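Putative O-GlcNAcase nagJ (Clostridium perfringens, PDB 6PV5) probably removes terminal N-acetylhexosamine residues from glycans as a family 84 glycoside hydrolase, this chain holding the catalytic part of a longer protein. Local coordinates at residues 377-382 and 401-406; 417-422 and 495-500; 424-429 and 458-463. All blocks are in the same frame, centred on the assembly; numbering follows the deposited sequence. Where two conformers were deposited one is given.

Contact 1: residues 377-382 and 401-406; sequences VIPPNG and LWWNYP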
loop_
_atom_site.group_PDB
_atom_site.type_symbol
_atom_site.label_atom_id
_atom_site.label_comp_id
_atom_site.label_asym_id
_atom_site.label_seq_id
_atom_site.Cartn_x
_atom_site.Cartn_y
_atom_site.Cartn_z
ATOM N N VAL A 377 17.604 1.373 5.063
ATOM C CA VAL A 377 16.613 0.355 5.360
ATOM C C VAL A 377 15.222 0.967 5.506
ATOM O O VAL A 377 14.259 0.479 4.908
ATOM C CB VAL A 377 17.046 -0.459 6.588
ATOM C CG1 VAL A 377 16.058 -1.591 6.882
ATOM C CG2 VAL A 377 18.448 -1.002 6.371
ATOM N N ILE A 378 15.117 2.042 6.297
ATOM C CA ILE A 378 13.882 2.812 6.385
ATOM C C ILE A 378 14.216 4.276 6.065
ATOM O O ILE A 378 14.628 5.017 6.946
ATOM C CB ILE A 378 13.213 2.665 7.778
ATOM C CG1 ILE A 378 13.156 1.210 8.272
ATOM C CG2 ILE A 378 11.817 3.294 7.800
ATOM C CD1 ILE A 378 13.359 1.081 9.761
ATOM N N PRO A 379 14.070 4.756 4.805
ATOM C CA PRO A 379 14.512 6.112 4.441
ATOM C C PRO A 379 13.637 7.190 5.083
ATOM O O PRO A 379 12.432 7.262 4.816
ATOM C CB PRO A 379 14.382 6.142 2.910
ATOM C CG PRO A 379 14.365 4.662 2.530
ATOM C CD PRO A 379 13.560 4.008 3.646
ATOM N N PRO A 380 14.232 8.044 5.953
ATOM C CA PRO A 380 13.466 8.982 6.775
ATOM C C PRO A 380 12.774 10.057 5.949
ATOM O O PRO A 380 11.739 10.583 6.350
ATOM C CB PRO A 380 14.503 9.594 7.746
ATOM C CG PRO A 380 15.837 9.331 7.100
ATOM C CD PRO A 380 15.673 8.085 6.251
ATOM N N ASN A 381 13.315 10.311 4.761
ATOM C CA ASN A 381 12.832 11.399 3.933
ATOM C C ASN A 381 12.450 10.890 2.541
ATOM O O ASN A 381 12.682 11.583 1.550
ATOM C CB ASN A 381 13.902 12.494 3.871
ATOM C CG ASN A 381 13.471 13.723 3.101
ATOM O OD1 ASN A 381 12.278 13.991 2.974
ATOM N ND2 ASN A 381 14.440 14.473 2.590
ATOM N N GLY A 382 11.829 9.701 2.471
ATOM C CA GLY A 382 11.384 9.130 1.204
ATOM C C GLY A 382 12.547 8.819 0.251
ATOM O O GLY A 382 13.649 8.490 0.689
ATOM N N LEU A 401 11.064 -0.733 -5.890
ATOM C CA LEU A 401 11.220 -0.145 -4.568
ATOM C C LEU A 401 10.428 -0.947 -3.526
ATOM O O LEU A 401 9.209 -1.041 -3.610
ATOM C CB LEU A 401 10.789 1.323 -4.616
ATOM C CG LEU A 401 10.790 2.051 -3.262
ATOM C CD1 LEU A 401 12.187 2.108 -2.617
ATOM C CD2 LEU A 401 10.201 3.452 -3.403
ATOM N N TRP A 402 11.141 -1.562 -2.581
ATOM C CA TRP A 402 10.538 -2.183 -1.425
ATOM C C TRP A 402 10.368 -1.088 -0.365
ATOM O O TRP A 402 11.340 -0.583 0.194
ATOM C CB TRP A 402 11.446 -3.316 -0.958
ATOM C CG TRP A 402 11.052 -3.963 0.334
ATOM C CD1 TRP A 402 10.825 -3.346 1.533
ATOM C CD2 TRP A 402 10.900 -5.373 0.577
ATOM N NE1 TRP A 402 10.530 -4.270 2.498
ATOM C CE2 TRP A 402 10.571 -5.523 1.946
ATOM C CE3 TRP A 402 11.005 -6.517 -0.228
ATOM C CZ2 TRP A 402 10.345 -6.771 2.532
ATOM C CZ3 TRP A 402 10.805 -7.750 0.361
ATOM C CH2 TRP A 402 10.485 -7.872 1.717
ATOM N N TRP A 403 9.127 -0.655 -0.171
ATOM C CA TRP A 403 8.897 0.527 0.645
ATOM C C TRP A 403 8.467 0.133 2.054
ATOM O O TRP A 403 7.383 -0.428 2.238
ATOM C CB TRP A 403 7.888 1.449 -0.031
ATOM C CG TRP A 403 7.766 2.735 0.713
ATOM C CD1 TRP A 403 6.630 3.258 1.260
ATOM C CD2 TRP A 403 8.838 3.630 1.052
ATOM N NE1 TRP A 403 6.921 4.440 1.882
ATOM C CE2 TRP A 403 8.268 4.680 1.796
ATOM C CE3 TRP A 403 10.219 3.632 0.814
ATOM C CZ2 TRP A 403 9.029 5.732 2.305
ATOM C CZ3 TRP A 403 10.970 4.682 1.298
ATOM C CH2 TRP A 403 10.380 5.702 2.048
ATOM N N ASN A 404 9.323 0.449 3.026
ATOM C CA ASN A 404 9.141 0.013 4.406
ATOM C C ASN A 404 8.223 0.976 5.174
ATOM O O ASN A 404 8.622 1.612 6.153
ATOM C CB ASN A 404 10.488 -0.172 5.111
ATOM C CG ASN A 404 11.062 -1.553 4.872
ATOM O OD1 ASN A 404 10.323 -2.535 4.874
ATOM N ND2 ASN A 404 12.358 -1.638 4.627
ATOM N N TYR A 405 6.972 1.044 4.741
ATOM C CA TYR A 405 5.911 1.764 5.430
ATOM C C TYR A 405 4.606 1.280 4.804
ATOM O O TYR A 405 4.547 1.137 3.576
ATOM C CB TYR A 405 6.111 3.264 5.191
ATOM C CG TYR A 405 5.143 4.159 5.907
ATOM C CD1 TYR A 405 5.479 4.723 7.133
ATOM C CD2 TYR A 405 3.883 4.404 5.395
ATOM C CE1 TYR A 405 4.595 5.548 7.813
ATOM C CE2 TYR A 405 2.994 5.233 6.058
ATOM C CZ TYR A 405 3.347 5.806 7.272
ATOM O OH TYR A 405 2.463 6.605 7.944
ATOM N N PRO A 406 3.516 0.998 5.567
ATOM C CA PRO A 406 3.420 1.270 7.009
ATOM C C PRO A 406 4.063 0.345 8.038
ATOM O O PRO A 406 3.883 0.554 9.245
ATOM C CB PRO A 406 1.894 1.261 7.237
ATOM C CG PRO A 406 1.376 0.245 6.239
ATOM C CD PRO A 406 2.253 0.493 5.015
#
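The loop 377-382 comes nearest to 401-406 where the CA atoms of Ile-378 and Asn-404 stand 5.9 Å apart, just beyond the C-terminal end of strand 399-403, and Asn-404 is the centre of an inverse gamma turn that takes the chain out of the strand. From this turn the Asn-404 side chain reaches the loop, and ND2 donates to Val-377 O at 2.9 Å. The N-H points almost straight at the oxygen (166°), which lies close to the amide plane, whereas seen from the carbonyl the donor is tilted 29° out of plane. OD1 accepts from Trp-402 NE1 at 2.9 Å, in the indole plane at the ring edge, though the N-H comes from above the carbonyl plane, and also from Asn-437. With ND2 donating and OD1 accepting twice, the amide is held against flipping.

Further along the loop the contact is apolar. The Trp-403 side chain leaves its backbone away from the loop, but with CG anti to the backbone N (chi1 -173°) the six-membered ring swings back to it. Its CZ3 lies 3.6 Å from Pro-379 CD, and its CH2 approaches Gly-382 CA to 3.7 Å, both obliquely. Ile-378 adds a looser touch through CG2 against Asn-404 O, 4.0 Å.

The contact joins the loops after strands six and seven of the (beta/alpha)8 (TIM) barrel, at the C-terminal strand ends where such barrels carry the active site, near the predicted proton donor Asp-305. Leu-401 packs on Trp-372 and Phe-434, Trp-402 on Met-371, and Tyr-405 rests against helix 446-457.

Contact 2: residues 417-422 and 495-500; sequences LGPIYD and TGRPDS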
loop_
_atom_site.group_PDB
_atom_site.type_symbol
_atom_site.label_atom_id
_atom_site.label_comp_id
_atom_site.label_asym_id
_atom_site.label_seq_id
_atom_site.Cartn_x
_atom_site.Cartn_y
_atom_site.Cartn_z
ATOM N N LEU A 417 -0.545 5.250 10.176
ATOM C CA LEU A 417 -1.857 5.421 9.575
ATOM C C LEU A 417 -1.811 6.544 8.543
ATOM O O LEU A 417 -2.858 7.065 8.172
ATOM C CB LEU A 417 -2.887 5.746 10.676
ATOM C CG LEU A 417 -3.080 4.662 11.749
ATOM C CD1 LEU A 417 -4.020 5.165 12.853
ATOM C CD2 LEU A 417 -3.652 3.394 11.113
ATOM N N GLY A 418 -0.611 6.907 8.072
ATOM C CA GLY A 418 -0.496 8.004 7.119
ATOM C C GLY A 418 -0.376 7.587 5.649
ATOM O O GLY A 418 -0.262 6.404 5.315
ATOM N N PRO A 419 -0.348 8.567 4.711
ATOM C CA PRO A 419 -0.152 8.266 3.292
ATOM C C PRO A 419 1.314 7.969 2.994
ATOM O O PRO A 419 2.218 8.427 3.703
ATOM C CB PRO A 419 -0.586 9.573 2.604
ATOM C CG PRO A 419 -0.191 10.636 3.611
ATOM C CD PRO A 419 -0.503 10.012 4.965
ATOM N N ILE A 420 1.535 7.167 1.945
ATOM C CA ILE A 420 2.843 7.071 1.300
ATOM C C ILE A 420 3.347 8.491 1.052
ATOM O O ILE A 420 2.655 9.314 0.482
ATOM C CB ILE A 420 2.699 6.295 -0.024
ATOM C CG1 ILE A 420 2.111 4.891 0.187
ATOM C CG2 ILE A 420 4.021 6.268 -0.784
ATOM C CD1 ILE A 420 2.790 4.043 1.250
ATOM N N TYR A 421 4.556 8.797 1.490
ATOM C CA TYR A 421 4.927 10.199 1.602
ATOM C C TYR A 421 6.368 10.380 1.139
ATOM O O TYR A 421 7.207 9.534 1.450
ATOM C CB TYR A 421 4.789 10.628 3.072
ATOM C CG TYR A 421 4.786 12.118 3.313
ATOM C CD1 TYR A 421 3.653 12.886 3.091
ATOM C CD2 TYR A 421 5.926 12.760 3.774
ATOM C CE1 TYR A 421 3.640 14.257 3.333
ATOM C CE2 TYR A 421 5.943 14.127 4.007
ATOM C CZ TYR A 421 4.796 14.868 3.781
ATOM O OH TYR A 421 4.827 16.205 4.023
ATOM N N ASP A 422 6.636 11.475 0.400
ATOM C CA ASP A 422 7.988 11.887 0.019
ATOM C C ASP A 422 8.583 10.893 -0.982
ATOM O O ASP A 422 9.789 10.717 -1.034
ATOM C CB ASP A 422 8.953 11.943 1.210
ATOM C CG ASP A 422 8.915 13.206 2.062
ATOM O OD1 ASP A 422 8.437 14.250 1.548
ATOM O OD2 ASP A 422 9.393 13.136 3.245
ATOM N N THR A 495 9.809 6.870 9.171
ATOM C CA THR A 495 9.554 7.582 7.933
ATOM C C THR A 495 8.078 7.939 7.985
ATOM O O THR A 495 7.395 7.501 8.909
ATOM C CB THR A 495 9.943 6.741 6.707
ATOM O OG1 THR A 495 9.903 7.577 5.543
ATOM C CG2 THR A 495 9.041 5.541 6.503
ATOM N N GLY A 496 7.598 8.710 7.006
ATOM C CA GLY A 496 6.175 9.015 6.945
ATOM C C GLY A 496 5.924 10.514 7.043
ATOM O O GLY A 496 6.822 11.282 7.389
ATOM N N ARG A 497 4.707 10.924 6.708
ATOM C CA ARG A 497 4.277 12.294 6.945
ATOM C C ARG A 497 4.489 12.642 8.422
ATOM O O ARG A 497 4.150 11.841 9.304
ATOM C CB ARG A 497 2.796 12.385 6.567
ATOM C CG ARG A 497 2.088 13.684 6.945
ATOM C CD ARG A 497 0.592 13.421 6.955
ATOM N NE ARG A 497 -0.291 14.554 7.259
ATOM C CZ ARG A 497 -0.746 14.874 8.473
ATOM N NH1 ARG A 497 -1.565 15.901 8.607
ATOM N NH2 ARG A 497 -0.392 14.178 9.546
ATOM N N PRO A 498 5.045 13.840 8.747
ATOM C CA PRO A 498 5.156 14.284 10.147
ATOM C C PRO A 498 3.783 14.374 10.816
ATOM O O PRO A 498 2.801 14.733 10.176
ATOM C CB PRO A 498 5.839 15.674 10.044
ATOM C CG PRO A 498 6.575 15.574 8.698
ATOM C CD PRO A 498 5.591 14.832 7.795
ATOM N N ASP A 499 3.719 14.015 12.102
ATOM C CA ASP A 499 2.468 14.020 12.846
ATOM C C ASP A 499 1.990 15.464 13.037
ATOM O O ASP A 499 2.812 16.357 13.241
ATOM C CB ASP A 499 2.689 13.495 14.264
ATOM C CG ASP A 499 3.059 12.020 14.362
ATOM O OD1 ASP A 499 2.718 11.260 13.421
ATOM O OD2 ASP A 499 3.649 11.633 15.412
ATOM N N SER A 500 0.670 15.664 12.948
ATOM C CA SER A 500 -0.025 16.885 13.330
ATOM C C SER A 500 0.837 18.130 13.104
ATOM O O SER A 500 1.156 18.840 14.064
ATOM C CB SER A 500 -0.509 16.799 14.768
ATOM O OG SER A 500 0.612 16.739 15.642
HETATM O O HOH W 1 2.788 8.838 6.165
HETATM O O HOH W 2 7.643 8.468 3.937
HETATM O O HOH W 3 9.198 10.476 5.006
#
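The aromatic ring of Tyr-421 lies against the backbone of Gly-496 and Arg-497, and its packing on Arg-497 is the tight part of the contact. Arg-497 CA sits over the centre of one ring face, 3.6 Å from the centroid and 13° off the ring normal, a CH-pi contact. Next to it Arg-497 CB meets Tyr-421 CD1 at 3.6 Å. CG of Tyr-421 stands anti to its backbone N (chi1 -165°), which lays the ring along the other segment.

Both segments are loops. Residues 417-422 belong to the long connection between the seventh and eighth strands of the catalytic barrel, and 495-500 to the link leading into helix 501-515, so the contact ties the barrel to the start of the C-terminal helical part. Pro-419 also rests on Trp-468 of helix 464-476.

Elsewhere the fit is looser. Pro-498, at the exposed margin, crosses the tyrosine at about a right angle, its CD 3.9 Å from Tyr-421 CE2. The Arg-497 chain runs extended from CG to NE past Pro-419, whose CD is 4.1 Å from Arg-497 CD, and its guanidinium leads away from Tyr-421, NH1 bonding to Asn-488 and NE forming a salt bridge with Glu-465. Beside the ring, water fills in where the segments make no direct hydrogen bond. One water joins the two backbones, donating to Pro-419 O at 2.6 Å and accepting from Arg-497 N at 2.9 Å. Another donates to both Tyr-421 O and the Thr-495 hydroxyl, OG1, while a third accepts from Gly-496 N at 3.1 Å and lies beside the partly exposed Asp-422.

Contact 3: residues 424-429 and 458-463; sequences DRNLDE and NSVSYE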
loop_
_atom_site.group_PDB
_atom_site.type_symbol
_atom_site.label_atom_id
_atom_site.label_comp_id
_atom_site.label_asym_id
_atom_site.label_seq_id
_atom_site.Cartn_x
_atom_site.Cartn_y
_atom_site.Cartn_z
ATOM N N ASP A 424 9.326 10.331 -4.873
ATOM C CA ASP A 424 9.415 11.226 -6.019
ATOM C C ASP A 424 8.269 10.953 -6.996
ATOM O O ASP A 424 7.983 9.809 -7.342
ATOM C CB ASP A 424 10.796 11.104 -6.672
ATOM C CG ASP A 424 11.149 12.293 -7.549
ATOM O OD1 ASP A 424 10.479 12.476 -8.575
ATOM O OD2 ASP A 424 12.090 13.013 -7.198
ATOM N N ARG A 425 7.602 12.031 -7.410
ATOM C CA ARG A 425 6.536 12.019 -8.404
ATOM C C ARG A 425 6.983 11.351 -9.710
ATOM O O ARG A 425 6.160 10.756 -10.397
ATOM C CB ARG A 425 6.082 13.458 -8.659
ATOM C CG ARG A 425 5.019 13.621 -9.735
ATOM C CD ARG A 425 4.531 15.059 -9.880
ATOM N NE ARG A 425 4.429 15.772 -8.607
ATOM C CZ ARG A 425 3.415 15.696 -7.741
ATOM N NH1 ARG A 425 2.359 14.936 -7.990
ATOM N NH2 ARG A 425 3.458 16.405 -6.629
ATOM N N ASN A 426 8.283 11.404 -10.027
ATOM C CA ASN A 426 8.778 10.866 -11.288
ATOM C C ASN A 426 9.738 9.698 -11.059
ATOM O O ASN A 426 10.622 9.459 -11.885
ATOM C CB ASN A 426 9.473 11.950 -12.124
ATOM C CG ASN A 426 8.508 13.043 -12.525
ATOM O OD1 ASN A 426 8.672 14.193 -12.128
ATOM N ND2 ASN A 426 7.462 12.676 -13.248
ATOM N N LEU A 427 9.552 8.981 -9.940
ATOM C CA LEU A 427 10.309 7.778 -9.616
ATOM C C LEU A 427 10.194 6.747 -10.730
ATOM O O LEU A 427 11.113 5.943 -10.913
ATOM C CB LEU A 427 9.743 7.167 -8.333
ATOM C CG LEU A 427 10.765 6.530 -7.403
ATOM C CD1 LEU A 427 11.698 7.593 -6.861
ATOM C CD2 LEU A 427 10.070 5.800 -6.261
ATOM N N ASP A 428 9.039 6.746 -11.415
ATOM C CA ASP A 428 8.735 5.788 -12.469
ATOM C C ASP A 428 9.771 5.832 -13.605
ATOM O O ASP A 428 9.911 4.863 -14.350
ATOM C CB ASP A 428 7.279 5.886 -12.933
ATOM C CG ASP A 428 6.901 7.219 -13.559
ATOM O OD1 ASP A 428 7.637 8.199 -13.366
ATOM O OD2 ASP A 428 5.861 7.270 -14.233
ATOM N N GLU A 429 10.537 6.926 -13.709
ATOM C CA GLU A 429 11.584 7.021 -14.723
ATOM C C GLU A 429 12.689 5.999 -14.466
ATOM O O GLU A 429 13.341 5.566 -15.409
ATOM C CB GLU A 429 12.198 8.422 -14.736
ATOM C CG GLU A 429 11.235 9.493 -15.206
ATOM C CD GLU A 429 11.860 10.878 -15.350
ATOM O OE1 GLU A 429 13.108 10.967 -15.387
ATOM O OE2 GLU A 429 11.100 11.886 -15.421
ATOM N N ASN A 458 -0.728 5.888 -10.207
ATOM C CA ASN A 458 -0.721 7.214 -10.803
ATOM C C ASN A 458 0.195 8.097 -9.967
ATOM O O ASN A 458 -0.286 8.934 -9.194
ATOM C CB ASN A 458 -2.143 7.765 -10.992
ATOM C CG ASN A 458 -2.250 9.054 -11.797
ATOM O OD1 ASN A 458 -1.270 9.760 -12.026
ATOM N ND2 ASN A 458 -3.462 9.410 -12.198
ATOM N N SER A 459 1.511 7.904 -10.161
ATOM C CA SER A 459 2.533 8.578 -9.374
ATOM C C SER A 459 2.627 10.046 -9.758
ATOM O O SER A 459 2.894 10.910 -8.924
ATOM C CB SER A 459 3.866 7.891 -9.469
ATOM O OG SER A 459 4.335 7.869 -10.809
ATOM N N VAL A 460 2.370 10.322 -11.031
ATOM C CA VAL A 460 2.450 11.676 -11.547
ATOM C C VAL A 460 1.427 12.581 -10.864
ATOM O O VAL A 460 1.755 13.701 -10.483
ATOM C CB VAL A 460 2.340 11.671 -13.086
ATOM C CG1 VAL A 460 1.712 12.942 -13.648
ATOM C CG2 VAL A 460 3.702 11.399 -13.704
ATOM N N SER A 461 0.187 12.117 -10.705
ATOM C CA SER A 461 -0.796 13.028 -10.132
ATOM C C SER A 461 -0.996 12.812 -8.620
ATOM O O SER A 461 -1.758 13.541 -7.993
ATOM C CB SER A 461 -2.091 13.001 -10.898
ATOM O OG SER A 461 -2.638 11.693 -10.904
ATOM N N TYR A 462 -0.273 11.855 -8.022
ATOM C CA TYR A 462 -0.449 11.523 -6.610
ATOM C C TYR A 462 -0.165 12.733 -5.734
ATOM O O TYR A 462 0.936 13.263 -5.783
ATOM C CB TYR A 462 0.545 10.445 -6.178
ATOM C CG TYR A 462 0.494 10.063 -4.713
ATOM C CD1 TYR A 462 -0.522 9.244 -4.226
ATOM C CD2 TYR A 462 1.467 10.508 -3.823
ATOM C CE1 TYR A 462 -0.567 8.856 -2.892
ATOM C CE2 TYR A 462 1.445 10.131 -2.487
ATOM C CZ TYR A 462 0.420 9.309 -2.030
ATOM O OH TYR A 462 0.376 8.934 -0.735
ATOM N N GLU A 463 -1.153 13.130 -4.925
ATOM C CA GLU A 463 -0.943 14.075 -3.833
ATOM C C GLU A 463 -1.294 13.389 -2.516
ATOM O O GLU A 463 -2.411 12.890 -2.361
ATOM C CB GLU A 463 -1.843 15.300 -3.980
ATOM C CG GLU A 463 -1.527 16.155 -5.188
ATOM C CD GLU A 463 -2.565 17.248 -5.366
ATOM O OE1 GLU A 463 -2.682 18.098 -4.454
ATOM O OE2 GLU A 463 -3.288 17.224 -6.391
#
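Arg-425 lies along the backbone of 459-462 and turns its guanidinium in toward the carbonyls there. The chain starts with CG anti to the backbone N and stays extended through chi2, then bends at chi3 (-37°), which carries NH1 round to Val-460 O. That bond is 2.8 Å long and nearly straight at the hydrogen (163°). The oxygen lies near the guanidinium plane, at its edge, while NH1 stands well above the carbonyl plane of Val-460, 42° out of it. NH1 also makes a weak bond to Tyr-462 O at 3.1 Å, so a single nitrogen gathers two carbonyls of the facing loop. Arg-425 CD and CG lie against the same Val-460 O, CD at 3.1 Å.

Residues 424-427 form a type I beta turn, within which Asp-424 OD1 accepts from Asn-426 N in an Asx turn. This loop leads into the eighth barrel strand, 431-436. The partner 458-463 connects helix 446-457 to helix 464-476, and Asn-458 OD1 takes the N-H of Ser-461 in an Asx motif.

Nearer the arginine backbone, Ser-459 turns its hydroxyl toward 424-429 and gives a weak 3.4 Å bond from OG to Arg-425 O. Asp-428 faces it from the opposing segment, OD2 lying 3.8 Å from Ser-459 OG. Val-460 crosses Asn-426 obliquely, CG2 against ND2 at 4.0 Å.

In the fold
All three contacts gather round the last two strands of the barrel. Contacts 1 and 2 have centres 11 Å apart and are joined directly, Thr-495 OG1 lying 2.7 Å from Pro-379 O in a probable hydrogen bond; contact 3 is 16 Å from each. It is nested within the chain loop that contact 2 closes, and Tyr-462 OH meets Ile-420 O at 2.6 Å, another probable hydrogen bond. Leu-401 and Leu-427 pack contact 1 on contact 3. Contact 1 is the one near the active site: the Val-377 side chain is about 7 Å from that of Asp-305, the predicted proton donor, and that of Asn-404 about 4 Å from a bound 1,2-ethanediol, probably from the crystallisation liquor. Contacts 2 and 3 lie away from it.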